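Local coordinates for protein 4-alpha-glucanotransferase (Corynebacterium glutamicum, PDB 5B68) that belongs to the amylomaltases (disproportionating enzymes), a glucanotransferase family built on a TIM-type barrel, here with an N-terminal beta sandwich domain, at residues E29-D32 and D33-V36; M195-F198 and N199-G202; P347-D350 and E351-F355; A592-L595 and Q596-E600; L619-D622 and Q623-E626. One frame throughout, in Å; residues are numbered along the deposited sequence.

Contact 1. Residues E29-D32 and D33-V36; sequences EVSD and DTLV
The hydroxyl oxygen of S31 accepts the backbone N-H of T34 at 3.0 Å (OG to N), the capping bond of a helix whose N-cap is S31. A chi1 of 71° puts OG between the serine's own backbone N and carbonyl carbon, where it can meet that N-H. The reverse arm is indirect: S31 N gives its hydrogen to water 1 at 2.7 Å, and this water makes a weak bond to T34 OG1, which also bonds to T479 O. Behind the cap the regular ladder starts, with L35 N on S31 O at 3.1 Å and a nearly straight V36 N to D32 O bond of 3.0 Å. On the inner side V30 CG1 presses tightly on T34 CG2, 3.5 Å away and crossing it at about a right angle, and also meets L35 CD2 at 3.9 Å. This V30-L35 pair, one residue before the cap and four after it, forms a hydrophobic staple. D32 pairs with R4 and D33 with K37; acidic groups here would also suit the partial positive charge of a helix start. The polar cap and the apolar staple are together consistent with a well-marked start of helix 32-41.

Contact 2. Residues M195-F198 and N199-G202; sequences MGDF and NDLG
The carboxylates of D197 and D200 lie nearly parallel and offset, their planes only 6° apart, with D200 OD2 above one face of the D197 group and 3.2 Å from D197 OD1. They are the two halves of a capping box at the N-terminus of helix 198-209. In one direction, D200 N donates to D197 OD1 at 3.0 Å, arriving at the end of the C-O bond. In the other, D197 N donates to D200 OD2, also at 3.0 Å but less straight, meeting the oxygen on its anti side. The D197 group is placed for this by a chi1 of 62°, which tucks CG between the backbone N and the carbonyl carbon and brings OD1 in front of the N-H of D200.

Two buried acids this close would be expected to repel, yet R249 forms a salt bridge to each, through NE to D197 OD2 and through NH2 to D200 OD1, and probably offsets their charge. S192 and S189 add hydrogen bonds to the two oxygens of D200, so its rotation is fixed from several sides. The F198 ring packs on helix 349-376, and L201 reaches the same helix and the barrel strand 215-218, which ties the cap into a beta-alpha-beta unit of the TIM-type barrel. Close by the box, G196 CA comes within 3.2 Å of D200 OD2, while past it the helical ladder takes over with L201 N on D197 O at 3.0 Å, in the carbonyl plane.

Contact 3. Residues P347-D350 and E351-F355; sequences PDRD and ELTMF
R349 O is gripped twice by T353, by the hydroxyl OG1 and by the backbone N, each at 2.8 Å and from opposite faces of the carbonyl plane. Since OG1 lies beside its own backbone N (chi1 -65°), the threonine can fold its hydroxyl back on the preceding turn, where the carbonyl receives it along with the ordinary helical bond. Immediately before R349 stands the N-cap residue D348. Its OD1 accepts E351 N at 3.0 Å along an almost straight N-H line, although the donor comes down on the carboxylate from above its plane, and a weak second bond comes from D350 N. The D348 backbone carbonyl is used as well, taking L352 N at 2.9 Å nearly in line with C=O.

Outward from these bonds come the packing contacts. E351 CB lies over one face of the D348 carboxylate, 3.5 Å from D348 CG; the two acidic ends are near each other without touching and would be expected to repel mildly. P347 CB touches L352 CD1 at 4.1 Å. As the residues just before the cap and four after it, these two form a hydrophobic staple that folds the incoming chain onto the first turn.

The cap is a surface feature, and its partners are helical. R349 forms a salt bridge with D333 of helix 307-338, against which L352 and T353 also pack, whereas E351, M354 and F355 face helix 286-301. The start of helix 349-376 thus packs against helices 307-338 and 286-301.

Contact 4. Residues A592-L595 and Q596-E600; sequences AEDL and QWQAE
Within helix 587-607 an aspartate and a glutamine one turn apart, D594 and Q598, form an i to i+4 side-chain bridge that spans the same turn as the backbone bond between them. Q598 NE2 donates to D594 OD1 at 2.9 Å, meeting that oxygen on its syn side and about 25° out of the carboxylate plane, while the acceptor stays close to the plane of the amide. The two flat groups themselves stand nearly perpendicular, 78° apart. D594 CG lies anti to the backbone N (chi1 169°), a setting that leans the acid toward the following turn, and the extended Q598 chain reaches back over the D594 carbonyl, with Q598 CG 3.4 Å from D594 O.

The bridge is the centre of a wider polar network. D594 OD2 forms a salt bridge with R621 NH1, and Q598 OE1 takes R624 NH1, both arginines coming from the loop after the helix. Q598 NE2 has a further acceptor in Y568 O, and H573 adds a weak bond to D594 OD1. Both ends of the buried amide are thus satisfied, and its orientation is fixed by partners of opposite kind. On another side of the helix, W597 stacks on H536 and gives NE1 to W533 O.

The main chain itself is regular. The backbone bond from Q598 N to D594 O is almost straight, at 2.9 Å. One residue on, A599 N donates to L595 O, also at 2.9 Å, and A599 CB sits 3.4 Å from L595 O.

Contact 5. Residues L619-D622 and Q623-E626; sequences LERD and QRGE
In R624 chi2 is extended, and a bend at chi3 (-49°) then turns NE to R621 O, which it meets at 2.9 Å, in the carbonyl plane and on a lone pair. R621 carries its own chain alongside, pointing the same way. Its CG lies over one face of the R624 guanidinium, 3.5 Å from R624 NH2, and the two guanidinium planes stand 71° apart. Their charges are close, yet each has acceptors, since both reach L569 O (weakly for R624) and each is paired with helix 587-607.

Two waters also donate to the carbonyl of R621: water 2 bridges it to R624 NH2, and water 3 links it to R624 N and G625 O. Q623 N donates to E620 O at 2.9 Å while the Q623 amide folds back, its OE1 accepting E620 N in a longer bond of 3.3 Å that approaches from above the carbonyl plane. The flat amide also lies against the E620 methylenes, E620 CB to Q623 CD being 3.3 Å. L619 CG lies 3.8 Å from Q623 O.

G625 has backbone angles at which a side chain would run into the preceding carbonyl, and E626 then occupies the N-cap position of helix 627-639. With R621 and D622 at its corners, the E620-Q623 bond closes a type I beta turn, here reinforced by a side chain reciprocating from its last residue to its first.

The five contacts follow one another along the chain: contacts 1 to 3 sit at helix starts, contact 4 within a helix and contact 5 in the loop after it. Contact 1 lies in the N-terminal part, its centre about 48 Å from that of contact 2. Contact 2 begins the helix between the barrel strands 177-182 and 215-218 and packs on helix 349-376, the helix that contact 3 starts, about 28 Å away between centres. Contacts 4 and 5 form a separate pair, about 12 Å apart between centres and joined by direct polar bonds. Contact 3 lies on the opposite side of the chain's centre from both, about 59 and 62 Å away between centres; short-range motifs thus recur in widely separated parts of the chain.

Contact 1. Residues E29-D32 and D33-V36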
loop_
_atom_site.group_PDB
_atom_site.type_symbol
_atom_site.label_atom_id
_atom_site.label_comp_id
_atom_site.label_asym_id
_atom_site.label_seq_id
_atom_site.Cartn_x
_atom_site.Cartn_y
_atom_site.Cartn_z
ATOM N N GLU A 29 26.932 13.127 -3.039
ATOM C CA GLU A 29 27.790 11.959 -3.020
ATOM C C GLU A 29 27.658 11.410 -1.624
ATOM O O GLU A 29 27.793 12.119 -0.654
ATOM C CB GLU A 29 29.242 12.285 -3.330
ATOM C CG GLU A 29 30.128 11.039 -3.424
ATOM C CD GLU A 29 31.481 11.327 -4.092
ATOM O OE1 GLU A 29 32.128 10.355 -4.530
ATOM O OE2 GLU A 29 31.891 12.514 -4.189
ATOM N N VAL A 30 27.356 10.130 -1.564
ATOM C CA VAL A 30 27.003 9.476 -0.342
ATOM C C VAL A 30 28.281 9.272 0.428
ATOM O O VAL A 30 29.322 8.955 -0.160
ATOM C CB VAL A 30 26.276 8.137 -0.650
ATOM C CG1 VAL A 30 26.055 7.328 0.620
ATOM C CG2 VAL A 30 24.933 8.429 -1.354
ATOM N N SER A 31 28.202 9.413 1.721
ATOM C CA SER A 31 29.405 9.255 2.542
ATOM C C SER A 31 29.866 7.795 2.631
ATOM O O SER A 31 29.063 6.856 2.494
ATOM C CB SER A 31 29.179 9.779 3.932
ATOM O OG SER A 31 28.311 8.985 4.690
ATOM N N ASP A 32 31.164 7.602 2.908
ATOM C CA ASP A 32 31.695 6.284 3.197
ATOM C C ASP A 32 30.894 5.650 4.337
ATOM O O ASP A 32 30.581 4.460 4.283
ATOM C CB ASP A 32 33.170 6.367 3.661
ATOM C CG ASP A 32 34.165 6.691 2.547
ATOM O OD1 ASP A 32 33.755 6.930 1.378
ATOM O OD2 ASP A 32 35.394 6.690 2.876
ATOM N N ASP A 33 30.626 6.442 5.382
ATOM C CA ASP A 33 29.979 5.965 6.604
ATOM C C ASP A 33 28.607 5.385 6.300
ATOM O O ASP A 33 28.206 4.351 6.834
ATOM C CB ASP A 33 29.812 7.128 7.636
ATOM C CG ASP A 33 29.353 6.670 8.961
ATOM O OD1 ASP A 33 30.065 5.892 9.622
ATOM O OD2 ASP A 33 28.237 7.036 9.373
ATOM N N THR A 34 27.890 6.060 5.436
ATOM C CA THR A 34 26.535 5.617 5.038
ATOM C C THR A 34 26.646 4.295 4.238
ATOM O O THR A 34 25.862 3.384 4.443
ATOM C CB THR A 34 25.819 6.712 4.232
ATOM O OG1 THR A 34 25.459 7.790 5.134
ATOM C CG2 THR A 34 24.576 6.110 3.504
ATOM N N LEU A 35 27.598 4.225 3.317
ATOM C CA LEU A 35 27.744 3.010 2.534
ATOM C C LEU A 35 27.999 1.813 3.446
ATOM O O LEU A 35 27.371 0.774 3.307
ATOM C CB LEU A 35 28.862 3.141 1.523
ATOM C CG LEU A 35 28.582 4.124 0.362
ATOM C CD1 LEU A 35 29.820 4.234 -0.530
ATOM C CD2 LEU A 35 27.308 3.832 -0.461
ATOM N N VAL A 36 28.952 1.971 4.341
ATOM C CA VAL A 36 29.281 0.912 5.270
ATOM C C VAL A 36 28.088 0.531 6.108
ATOM O O VAL A 36 27.857 -0.682 6.329
ATOM C CB VAL A 36 30.529 1.317 6.134
ATOM C CG1 VAL A 36 30.761 0.349 7.253
ATOM C CG2 VAL A 36 31.775 1.431 5.256
HETATM O O HOH W 1 25.938 10.264 2.938
#

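Contact 2. Residues M195-F198 and N199-G202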
loop_
_atom_site.group_PDB
_atom_site.type_symbol
_atom_site.label_atom_id
_atom_site.label_comp_id
_atom_site.label_asym_id
_atom_site.label_seq_id
_atom_site.Cartn_x
_atom_site.Cartn_y
_atom_site.Cartn_z
ATOM N N MET A 195 -17.212 4.740 14.607
ATOM C CA MET A 195 -16.289 4.800 13.499
ATOM C C MET A 195 -16.735 3.787 12.463
ATOM O O MET A 195 -17.390 2.829 12.791
ATOM C CB MET A 195 -14.857 4.554 13.984
ATOM C CG MET A 195 -14.379 3.120 13.928
ATOM S SD MET A 195 -12.709 2.793 14.523
ATOM C CE MET A 195 -11.750 2.612 13.035
ATOM N N GLY A 196 -16.383 4.010 11.215
ATOM C CA GLY A 196 -16.912 3.108 10.164
ATOM C C GLY A 196 -16.323 1.707 10.277
ATOM O O GLY A 196 -15.153 1.551 10.745
ATOM N N ASP A 197 -17.077 0.748 9.826
ATOM C CA ASP A 197 -16.751 -0.672 9.937
ATOM C C ASP A 197 -17.033 -1.366 8.619
ATOM O O ASP A 197 -17.359 -0.687 7.616
ATOM C CB ASP A 197 -17.497 -1.268 11.161
ATOM C CG ASP A 197 -19.028 -1.201 11.054
ATOM O OD1 ASP A 197 -19.576 -1.375 9.939
ATOM O OD2 ASP A 197 -19.717 -1.007 12.086
ATOM N N PHE A 198 -16.868 -2.689 8.565
ATOM C CA PHE A 198 -17.022 -3.408 7.249
ATOM C C PHE A 198 -18.460 -3.315 6.740
ATOM O O PHE A 198 -18.718 -3.390 5.537
ATOM C CB PHE A 198 -16.635 -4.929 7.331
ATOM C CG PHE A 198 -15.191 -5.160 7.750
ATOM C CD1 PHE A 198 -14.151 -4.669 6.995
ATOM C CD2 PHE A 198 -14.897 -5.964 8.833
ATOM C CE1 PHE A 198 -12.830 -4.938 7.330
ATOM C CE2 PHE A 198 -13.583 -6.248 9.173
ATOM C CZ PHE A 198 -12.547 -5.685 8.447
ATOM N N ASN A 199 -19.441 -3.250 7.652
ATOM C CA ASN A 199 -20.800 -3.068 7.221
ATOM C C ASN A 199 -20.978 -1.759 6.524
ATOM O O ASN A 199 -21.526 -1.688 5.424
ATOM C CB ASN A 199 -21.764 -3.182 8.421
ATOM C CG ASN A 199 -23.222 -3.144 8.010
ATOM O OD1 ASN A 199 -23.706 -2.141 7.516
ATOM N ND2 ASN A 199 -23.919 -4.248 8.209
ATOM N N ASP A 200 -20.465 -0.719 7.174
ATOM C CA ASP A 200 -20.455 0.596 6.570
ATOM C C ASP A 200 -19.789 0.657 5.201
ATOM O O ASP A 200 -20.236 1.397 4.329
ATOM C CB ASP A 200 -19.826 1.658 7.468
ATOM C CG ASP A 200 -20.521 1.771 8.831
ATOM O OD1 ASP A 200 -21.732 1.866 8.834
ATOM O OD2 ASP A 200 -19.827 1.822 9.889
ATOM N N LEU A 201 -18.694 -0.078 5.056
ATOM C CA LEU A 201 -17.974 -0.197 3.766
ATOM C C LEU A 201 -18.906 -0.658 2.664
ATOM O O LEU A 201 -19.004 -0.055 1.548
ATOM C CB LEU A 201 -16.770 -1.134 3.911
ATOM C CG LEU A 201 -15.933 -1.413 2.658
ATOM C CD1 LEU A 201 -15.363 -0.115 2.167
ATOM C CD2 LEU A 201 -14.847 -2.405 2.995
ATOM N N GLY A 202 -19.570 -1.773 2.900
ATOM C CA GLY A 202 -20.478 -2.311 1.910
ATOM C C GLY A 202 -21.721 -1.439 1.643
ATOM O O GLY A 202 -22.138 -1.283 0.510
#

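Contact 3. Residues P347-D350 and E351-F355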
loop_
_atom_site.group_PDB
_atom_site.type_symbol
_atom_site.label_atom_id
_atom_site.label_comp_id
_atom_site.label_asym_id
_atom_site.label_seq_id
_atom_site.Cartn_x
_atom_site.Cartn_y
_atom_site.Cartn_z
ATOM N N PRO A 347 -2.404 -17.351 31.023
ATOM C CA PRO A 347 -3.194 -17.449 29.807
ATOM C C PRO A 347 -2.773 -18.676 28.961
ATOM O O PRO A 347 -1.638 -19.174 29.043
ATOM C CB PRO A 347 -2.873 -16.148 29.062
ATOM C CG PRO A 347 -2.042 -15.337 29.955
ATOM C CD PRO A 347 -1.428 -16.253 30.952
ATOM N N ASP A 348 -3.710 -19.117 28.179
ATOM C CA ASP A 348 -3.556 -20.239 27.304
ATOM C C ASP A 348 -3.103 -19.671 25.928
ATOM O O ASP A 348 -3.941 -19.283 25.109
ATOM C CB ASP A 348 -4.863 -20.963 27.266
ATOM C CG ASP A 348 -4.872 -22.151 26.306
ATOM O OD1 ASP A 348 -3.968 -22.240 25.435
ATOM O OD2 ASP A 348 -5.804 -22.985 26.405
ATOM N N ARG A 349 -1.817 -19.748 25.624
ATOM C CA ARG A 349 -1.266 -19.146 24.406
ATOM C C ARG A 349 -1.925 -19.690 23.146
ATOM O O ARG A 349 -2.118 -18.976 22.183
ATOM C CB ARG A 349 0.228 -19.405 24.330
ATOM C CG ARG A 349 0.991 -18.648 23.256
ATOM C CD ARG A 349 2.459 -18.930 23.431
ATOM N NE ARG A 349 3.354 -18.263 22.508
ATOM C CZ ARG A 349 3.990 -18.872 21.523
ATOM N NH1 ARG A 349 3.793 -20.148 21.287
ATOM N NH2 ARG A 349 4.811 -18.199 20.757
ATOM N N ASP A 350 -2.231 -20.967 23.146
ATOM C CA ASP A 350 -2.807 -21.608 22.006
ATOM C C ASP A 350 -4.263 -21.189 21.773
ATOM O O ASP A 350 -4.682 -20.967 20.641
ATOM C CB ASP A 350 -2.752 -23.092 22.126
ATOM C CG ASP A 350 -1.328 -23.633 22.145
ATOM O OD1 ASP A 350 -0.587 -23.322 21.203
ATOM O OD2 ASP A 350 -0.979 -24.343 23.130
ATOM N N GLU A 351 -5.034 -21.093 22.845
ATOM C CA GLU A 351 -6.385 -20.564 22.711
ATOM C C GLU A 351 -6.360 -19.095 22.254
ATOM O O GLU A 351 -7.191 -18.764 21.424
ATOM C CB GLU A 351 -7.149 -20.657 24.054
ATOM C CG GLU A 351 -8.536 -20.075 23.968
ATOM C CD GLU A 351 -9.399 -20.432 25.154
ATOM O OE1 GLU A 351 -9.194 -19.812 26.206
ATOM O OE2 GLU A 351 -10.266 -21.319 24.979
ATOM N N LEU A 352 -5.474 -18.281 22.829
ATOM C CA LEU A 352 -5.313 -16.883 22.430
ATOM C C LEU A 352 -4.913 -16.806 20.962
ATOM O O LEU A 352 -5.412 -15.949 20.235
ATOM C CB LEU A 352 -4.258 -16.145 23.241
ATOM C CG LEU A 352 -4.621 -15.564 24.590
ATOM C CD1 LEU A 352 -3.380 -14.967 25.185
ATOM C CD2 LEU A 352 -5.728 -14.491 24.411
ATOM N N THR A 353 -3.995 -17.685 20.531
ATOM C CA THR A 353 -3.591 -17.743 19.115
ATOM C C THR A 353 -4.812 -18.017 18.236
ATOM O O THR A 353 -5.058 -17.363 17.189
ATOM C CB THR A 353 -2.443 -18.775 18.905
ATOM O OG1 THR A 353 -1.262 -18.352 19.589
ATOM C CG2 THR A 353 -2.170 -18.977 17.410
ATOM N N MET A 354 -5.636 -18.948 18.663
ATOM C CA MET A 354 -6.802 -19.336 17.914
ATOM C C MET A 354 -7.799 -18.171 17.775
ATOM O O MET A 354 -8.435 -18.026 16.737
ATOM C CB MET A 354 -7.475 -20.521 18.548
ATOM C CG MET A 354 -8.626 -21.061 17.740
ATOM S SD MET A 354 -8.266 -21.639 16.074
ATOM C CE MET A 354 -7.514 -23.235 16.417
ATOM N N PHE A 355 -7.947 -17.420 18.878
ATOM C CA PHE A 355 -8.801 -16.217 18.904
ATOM C C PHE A 355 -8.324 -15.210 17.859
ATOM O O PHE A 355 -9.169 -14.673 17.120
ATOM C CB PHE A 355 -8.743 -15.573 20.258
ATOM C CG PHE A 355 -9.425 -14.217 20.317
ATOM C CD1 PHE A 355 -10.816 -14.136 20.346
ATOM C CD2 PHE A 355 -8.653 -13.073 20.407
ATOM C CE1 PHE A 355 -11.435 -12.884 20.422
ATOM C CE2 PHE A 355 -9.268 -11.845 20.507
ATOM C CZ PHE A 355 -10.667 -11.780 20.511
#

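Contact 4. Residues A592-L595 and Q596-E600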
loop_
_atom_site.group_PDB
_atom_site.type_symbol
_atom_site.label_atom_id
_atom_site.label_comp_id
_atom_site.label_asym_id
_atom_site.label_seq_id
_atom_site.Cartn_x
_atom_site.Cartn_y
_atom_site.Cartn_z
ATOM N N ALA A 592 -1.645 34.532 -1.778
ATOM C CA ALA A 592 -1.675 35.191 -3.057
ATOM C C ALA A 592 -1.199 34.297 -4.161
ATOM O O ALA A 592 -1.726 34.332 -5.273
ATOM C CB ALA A 592 -0.932 36.519 -3.034
ATOM N N GLU A 593 -0.219 33.451 -3.875
ATOM C CA GLU A 593 0.277 32.476 -4.891
ATOM C C GLU A 593 -0.807 31.436 -5.225
ATOM O O GLU A 593 -0.999 31.065 -6.385
ATOM C CB GLU A 593 1.518 31.738 -4.346
ATOM C CG GLU A 593 2.697 31.750 -5.312
ATOM C CD GLU A 593 4.018 31.669 -4.555
ATOM O OE1 GLU A 593 4.187 30.689 -3.769
ATOM O OE2 GLU A 593 4.856 32.600 -4.718
ATOM N N ASP A 594 -1.417 30.939 -4.158
ATOM C CA ASP A 594 -2.562 30.033 -4.199
ATOM C C ASP A 594 -3.739 30.596 -5.039
ATOM O O ASP A 594 -4.115 29.988 -6.039
ATOM C CB ASP A 594 -2.975 29.694 -2.773
ATOM C CG ASP A 594 -4.311 28.976 -2.711
ATOM O OD1 ASP A 594 -4.368 27.786 -3.189
ATOM O OD2 ASP A 594 -5.286 29.588 -2.186
ATOM N N LEU A 595 -4.204 31.817 -4.725
ATOM C CA LEU A 595 -5.258 32.445 -5.574
ATOM C C LEU A 595 -4.905 32.479 -7.040
ATOM O O LEU A 595 -5.742 32.139 -7.928
ATOM C CB LEU A 595 -5.528 33.894 -5.135
ATOM C CG LEU A 595 -6.795 34.535 -5.742
ATOM C CD1 LEU A 595 -8.021 33.797 -5.193
ATOM C CD2 LEU A 595 -6.874 36.014 -5.383
ATOM N N GLN A 596 -3.655 32.836 -7.355
ATOM C CA GLN A 596 -3.232 32.902 -8.737
ATOM C C GLN A 596 -3.241 31.555 -9.456
ATOM O O GLN A 596 -3.639 31.431 -10.617
ATOM C CB GLN A 596 -1.807 33.529 -8.840
ATOM C CG GLN A 596 -1.106 33.566 -10.205
ATOM C CD GLN A 596 -1.797 34.372 -11.287
ATOM O OE1 GLN A 596 -1.728 34.054 -12.474
ATOM N NE2 GLN A 596 -2.423 35.427 -10.892
ATOM N N TRP A 597 -2.708 30.550 -8.780
ATOM C CA TRP A 597 -2.696 29.177 -9.327
ATOM C C TRP A 597 -4.149 28.668 -9.529
ATOM O O TRP A 597 -4.470 28.140 -10.602
ATOM C CB TRP A 597 -1.958 28.278 -8.312
ATOM C CG TRP A 597 -1.881 26.792 -8.677
ATOM C CD1 TRP A 597 -2.303 25.749 -7.917
ATOM C CD2 TRP A 597 -1.345 26.242 -9.864
ATOM N NE1 TRP A 597 -2.075 24.572 -8.572
ATOM C CE2 TRP A 597 -1.490 24.837 -9.770
ATOM C CE3 TRP A 597 -0.744 26.793 -11.008
ATOM C CZ2 TRP A 597 -1.069 23.981 -10.767
ATOM C CZ3 TRP A 597 -0.292 25.935 -12.004
ATOM C CH2 TRP A 597 -0.454 24.507 -11.845
ATOM N N GLN A 598 -4.982 28.830 -8.502
ATOM C CA GLN A 598 -6.444 28.514 -8.586
ATOM C C GLN A 598 -7.093 29.207 -9.802
ATOM O O GLN A 598 -7.807 28.586 -10.607
ATOM C CB GLN A 598 -7.163 28.850 -7.309
ATOM C CG GLN A 598 -6.822 27.899 -6.167
ATOM C CD GLN A 598 -7.761 27.931 -5.003
ATOM O OE1 GLN A 598 -8.971 28.172 -5.123
ATOM N NE2 GLN A 598 -7.216 27.659 -3.825
ATOM N N ALA A 599 -6.750 30.464 -10.014
ATOM C CA ALA A 599 -7.362 31.219 -11.105
ATOM C C ALA A 599 -7.010 30.640 -12.387
ATOM O O ALA A 599 -7.852 30.451 -13.263
ATOM C CB ALA A 599 -6.939 32.718 -11.039
ATOM N N GLU A 600 -5.730 30.318 -12.540
ATOM C CA GLU A 600 -5.240 29.718 -13.743
ATOM C C GLU A 600 -5.933 28.379 -14.044
ATOM O O GLU A 600 -6.203 28.047 -15.236
ATOM C CB GLU A 600 -3.703 29.532 -13.670
ATOM C CG GLU A 600 -2.925 30.827 -13.937
ATOM C CD GLU A 600 -1.418 30.676 -13.760
ATOM O OE1 GLU A 600 -0.856 29.819 -14.452
ATOM O OE2 GLU A 600 -0.828 31.457 -12.980
#

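Contact 5. Residues L619-D622 and Q623-E626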
loop_
_atom_site.group_PDB
_atom_site.type_symbol
_atom_site.label_atom_id
_atom_site.label_comp_id
_atom_site.label_asym_id
_atom_site.label_seq_id
_atom_site.Cartn_x
_atom_site.Cartn_y
_atom_site.Cartn_z
ATOM N N LEU A 619 -9.982 38.181 -10.127
ATOM C CA LEU A 619 -11.134 38.111 -9.237
ATOM C C LEU A 619 -10.736 37.890 -7.771
ATOM O O LEU A 619 -9.813 37.168 -7.515
ATOM C CB LEU A 619 -12.065 36.966 -9.682
ATOM C CG LEU A 619 -13.301 37.165 -10.594
ATOM C CD1 LEU A 619 -13.348 38.462 -11.389
ATOM C CD2 LEU A 619 -13.513 35.958 -11.501
ATOM N N GLU A 620 -11.495 38.455 -6.854
ATOM C CA GLU A 620 -11.337 38.188 -5.450
ATOM C C GLU A 620 -11.778 36.774 -5.212
ATOM O O GLU A 620 -12.586 36.246 -5.945
ATOM C CB GLU A 620 -12.216 39.103 -4.629
ATOM C CG GLU A 620 -11.803 40.556 -4.674
ATOM C CD GLU A 620 -11.425 41.076 -3.314
ATOM O OE1 GLU A 620 -10.419 41.806 -3.238
ATOM O OE2 GLU A 620 -12.123 40.746 -2.325
ATOM N N ARG A 621 -11.234 36.173 -4.177
ATOM C CA ARG A 621 -11.489 34.768 -3.869
ATOM C C ARG A 621 -12.970 34.469 -3.728
ATOM O O ARG A 621 -13.441 33.428 -4.186
ATOM C CB ARG A 621 -10.784 34.358 -2.587
ATOM C CG ARG A 621 -10.666 32.843 -2.409
ATOM C CD ARG A 621 -9.976 32.493 -1.096
ATOM N NE ARG A 621 -8.537 32.713 -1.205
ATOM C CZ ARG A 621 -7.643 31.852 -1.687
ATOM N NH1 ARG A 621 -6.373 32.202 -1.691
ATOM N NH2 ARG A 621 -8.002 30.605 -2.094
ATOM N N ASP A 622 -13.705 35.376 -3.092
ATOM C CA ASP A 622 -15.120 35.140 -2.861
ATOM C C ASP A 622 -16.009 35.654 -4.023
ATOM O O ASP A 622 -17.222 35.632 -3.905
ATOM C CB ASP A 622 -15.532 35.663 -1.458
ATOM C CG ASP A 622 -15.599 37.193 -1.376
ATOM O OD1 ASP A 622 -15.074 37.871 -2.302
ATOM O OD2 ASP A 622 -16.176 37.703 -0.378
ATOM N N GLN A 623 -15.380 36.021 -5.131
ATOM C CA GLN A 623 -16.056 36.439 -6.349
ATOM C C GLN A 623 -16.024 35.445 -7.522
ATOM O O GLN A 623 -16.243 35.846 -8.642
ATOM C CB GLN A 623 -15.477 37.770 -6.821
ATOM C CG GLN A 623 -15.727 38.930 -5.881
ATOM C CD GLN A 623 -14.925 40.170 -6.241
ATOM O OE1 GLN A 623 -14.214 40.205 -7.239
ATOM N NE2 GLN A 623 -15.050 41.205 -5.420
ATOM N N ARG A 624 -15.699 34.179 -7.280
ATOM C CA ARG A 624 -15.442 33.199 -8.375
ATOM C C ARG A 624 -16.638 32.252 -8.622
ATOM O O ARG A 624 -16.627 31.479 -9.580
ATOM C CB ARG A 624 -14.163 32.380 -8.056
ATOM C CG ARG A 624 -12.906 33.258 -7.942
ATOM C CD ARG A 624 -11.652 32.577 -7.382
ATOM N NE ARG A 624 -11.960 31.849 -6.159
ATOM C CZ ARG A 624 -11.234 30.820 -5.682
ATOM N NH1 ARG A 624 -10.151 30.407 -6.293
ATOM N NH2 ARG A 624 -11.600 30.239 -4.580
ATOM N N GLY A 625 -17.672 32.368 -7.792
ATOM C CA GLY A 625 -18.870 31.541 -7.887
ATOM C C GLY A 625 -19.137 30.941 -6.540
ATOM O O GLY A 625 -18.271 30.971 -5.662
ATOM N N GLU A 626 -20.302 30.337 -6.400
ATOM C CA GLU A 626 -20.685 29.633 -5.198
ATOM C C GLU A 626 -19.872 28.349 -5.063
ATOM O O GLU A 626 -19.431 27.806 -6.041
ATOM C CB GLU A 626 -22.146 29.243 -5.287
ATOM C CG GLU A 626 -23.091 30.393 -5.478
ATOM C CD GLU A 626 -23.700 30.797 -4.174
ATOM O OE1 GLU A 626 -22.971 31.381 -3.352
ATOM O OE2 GLU A 626 -24.892 30.510 -3.962
HETATM O O HOH W 2 -14.436 30.742 -3.257
HETATM O O HOH W 3 -16.152 32.390 -5.030
HETATM O O HOH W 4 -18.903 34.233 -5.890
#